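Local coordinates for mitotic checkpoint control protein kinase BUB1 (Drosophila melanogaster, PDB 6JKK) that probably acts as an ATP-binding protein kinase of the mitotic checkpoint, here represented by its kinase domain, and phosphorylates the kinetochore motor CENP-E, at residues P242-L247 and R302-M307. Numbering follows the deposited sequence.
Sequences PWTYQL and RDCRTM
Gln246 and Cys304 carry the direct polar link between 242-247 and 302-307, a case of one amide serving two loops. Gln246 NE2 donates to Cys304 SG at 3.3 Å, nearly straight (171°), with the sulfur almost in the amide plane. The other end of the amide turns back on its own segment, where OE1 accepts from Thr244 N at 2.7 Å; a bend at chi2 (91°) turns CD aside, and the amide it carries points OE1 to Thr244 and NE2 to Cys304. A water adds a second bridge, 2.6 Å from Thr244 OG1 and donating to Cys304 O. Van der Waals contacts flank these bonds. Cys304 SG lies 3.5 Å from Trp243 CA, while Met307 crosses Gln246 at about a right angle, its CE 3.5 Å from Gln246 CD and its SD 3.8 Å from Tyr245 CB. An alanine in place of Gln246 would probably leave Thr244 N and Cys304 SG without their amide partner and Met307 CE with a gap beside it. Within the helical C-terminal lobe of the kinase domain, the contact joins the segment leading into helix 246-261 to the loop between helices 288-299 and 310-322. Trp243 and Gln246 also touch helix 235-238, and Thr244 and Tyr245 rest on Ile179 of strand 178-179.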
loop_
_atom_site.group_PDB
_atom_site.type_symbol
_atom_site.label_atom_id
_atom_site.label_comp_id
_atom_site.label_asym_id
_atom_site.label_seq_id
_atom_site.Cartn_x
_atom_site.Cartn_y
_atom_site.Cartn_z
ATOM N N PRO A 242 22.944 1.477 -1.251
ATOM C CA PRO A 242 22.079 0.451 -0.662
ATOM C C PRO A 242 20.807 1.042 -0.058
ATOM O O PRO A 242 20.803 2.207 0.342
ATOM C CB PRO A 242 22.959 -0.147 0.440
ATOM C CG PRO A 242 23.947 0.926 0.763
ATOM C CD PRO A 242 24.232 1.582 -0.543
ATOM N N TRP A 243 19.746 0.240 0.005
ATOM C CA TRP A 243 18.470 0.677 0.562
ATOM C C TRP A 243 17.746 -0.489 1.215
ATOM O O TRP A 243 17.960 -1.643 0.853
ATOM C CB TRP A 243 17.572 1.256 -0.532
ATOM C CG TRP A 243 17.399 0.333 -1.691
ATOM C CD1 TRP A 243 18.143 0.306 -2.835
ATOM C CD2 TRP A 243 16.419 -0.703 -1.826
ATOM N NE1 TRP A 243 17.687 -0.681 -3.673
ATOM C CE2 TRP A 243 16.627 -1.316 -3.076
ATOM C CE3 TRP A 243 15.384 -1.172 -1.011
ATOM C CZ2 TRP A 243 15.840 -2.375 -3.527
ATOM C CZ3 TRP A 243 14.604 -2.219 -1.459
ATOM C CH2 TRP A 243 14.832 -2.807 -2.705
ATOM N N THR A 244 16.891 -0.173 2.181
ATOM C CA THR A 244 15.911 -1.119 2.695
ATOM C C THR A 244 14.579 -0.386 2.773
ATOM O O THR A 244 13.883 -0.243 1.769
ATOM C CB THR A 244 16.294 -1.671 4.088
ATOM O OG1 THR A 244 16.578 -0.584 4.980
ATOM C CG2 THR A 244 17.512 -2.583 3.992
ATOM N N TYR A 245 14.243 0.109 3.960
ATOM C CA TYR A 245 12.948 0.759 4.185
ATOM C C TYR A 245 12.768 2.073 3.414
ATOM O O TYR A 245 11.637 2.527 3.221
ATOM C CB TYR A 245 12.713 0.974 5.689
ATOM C CG TYR A 245 12.758 -0.313 6.488
ATOM C CD1 TYR A 245 11.628 -1.115 6.621
ATOM C CD2 TYR A 245 13.931 -0.728 7.107
ATOM C CE1 TYR A 245 11.667 -2.293 7.347
ATOM C CE2 TYR A 245 13.979 -1.900 7.831
ATOM C CZ TYR A 245 12.846 -2.678 7.950
ATOM O OH TYR A 245 12.899 -3.849 8.675
ATOM N N GLN A 246 13.869 2.675 2.962
ATOM C CA GLN A 246 13.802 3.924 2.194
ATOM C C GLN A 246 12.894 3.802 0.971
ATOM O O GLN A 246 12.293 4.792 0.529
ATOM C CB GLN A 246 15.197 4.371 1.736
ATOM C CG GLN A 246 16.220 4.583 2.855
ATOM C CD GLN A 246 17.028 3.333 3.155
ATOM O OE1 GLN A 246 16.481 2.235 3.239
ATOM N NE2 GLN A 246 18.339 3.494 3.310
ATOM N N LEU A 247 12.802 2.591 0.421
ATOM C CA LEU A 247 11.993 2.346 -0.778
ATOM C C LEU A 247 10.520 2.665 -0.530
ATOM O O LEU A 247 9.843 3.246 -1.386
ATOM C CB LEU A 247 12.152 0.894 -1.255
ATOM C CG LEU A 247 11.452 0.522 -2.565
ATOM C CD1 LEU A 247 11.991 1.371 -3.713
ATOM C CD2 LEU A 247 11.595 -0.955 -2.888
ATOM N N ARG A 302 20.239 9.051 5.515
ATOM C CA ARG A 302 21.691 8.885 5.522
ATOM C C ARG A 302 22.142 7.471 5.154
ATOM O O ARG A 302 22.992 7.284 4.276
ATOM C CB ARG A 302 22.248 9.273 6.894
ATOM C CG ARG A 302 23.481 10.149 6.842
ATOM C CD ARG A 302 23.748 10.801 8.191
ATOM N NE ARG A 302 24.145 9.830 9.205
ATOM C CZ ARG A 302 23.473 9.590 10.325
ATOM N NH1 ARG A 302 22.360 10.264 10.585
ATOM N NH2 ARG A 302 23.919 8.688 11.191
ATOM N N ASP A 303 21.571 6.482 5.832
ATOM C CA ASP A 303 21.955 5.086 5.626
ATOM C C ASP A 303 20.815 4.153 6.025
ATOM O O ASP A 303 19.767 4.615 6.474
ATOM C CB ASP A 303 23.225 4.758 6.423
ATOM C CG ASP A 303 23.122 5.157 7.887
ATOM O OD1 ASP A 303 22.090 4.856 8.522
ATOM O OD2 ASP A 303 24.074 5.777 8.402
ATOM N N CYS A 304 21.026 2.846 5.876
ATOM C CA CYS A 304 19.988 1.860 6.186
ATOM C C CYS A 304 19.943 1.527 7.671
ATOM O O CYS A 304 19.051 0.812 8.130
ATOM C CB CYS A 304 20.209 0.569 5.396
ATOM S SG CYS A 304 20.201 0.768 3.606
ATOM N N ARG A 305 20.909 2.038 8.421
ATOM C CA ARG A 305 20.998 1.721 9.839
ATOM C C ARG A 305 19.890 2.375 10.648
ATOM O O ARG A 305 19.361 1.771 11.582
ATOM C CB ARG A 305 22.355 2.135 10.396
ATOM C CG ARG A 305 23.504 1.329 9.838
ATOM C CD ARG A 305 24.596 1.173 10.877
ATOM N NE ARG A 305 25.312 -0.092 10.733
ATOM C CZ ARG A 305 26.510 -0.222 10.170
ATOM N NH1 ARG A 305 27.146 0.840 9.692
ATOM N NH2 ARG A 305 27.077 -1.418 10.091
ATOM N N THR A 306 19.559 3.617 10.302
ATOM C CA THR A 306 18.526 4.365 11.014
ATOM C C THR A 306 17.567 5.065 10.051
ATOM O O THR A 306 17.992 5.826 9.180
ATOM C CB THR A 306 19.146 5.421 11.958
ATOM O OG1 THR A 306 19.778 6.445 11.182
ATOM C CG2 THR A 306 20.178 4.787 12.866
ATOM N N MET A 307 16.275 4.797 10.209
ATOM C CA MET A 307 15.250 5.475 9.419
ATOM C C MET A 307 14.764 6.718 10.161
ATOM O O MET A 307 14.908 6.806 11.379
ATOM C CB MET A 307 14.077 4.529 9.149
ATOM C CG MET A 307 14.432 3.340 8.266
ATOM S SD MET A 307 14.974 3.865 6.626
ATOM C CE MET A 307 16.671 3.296 6.660
HETATM O O HOH W 1 17.618 -1.525 7.218
#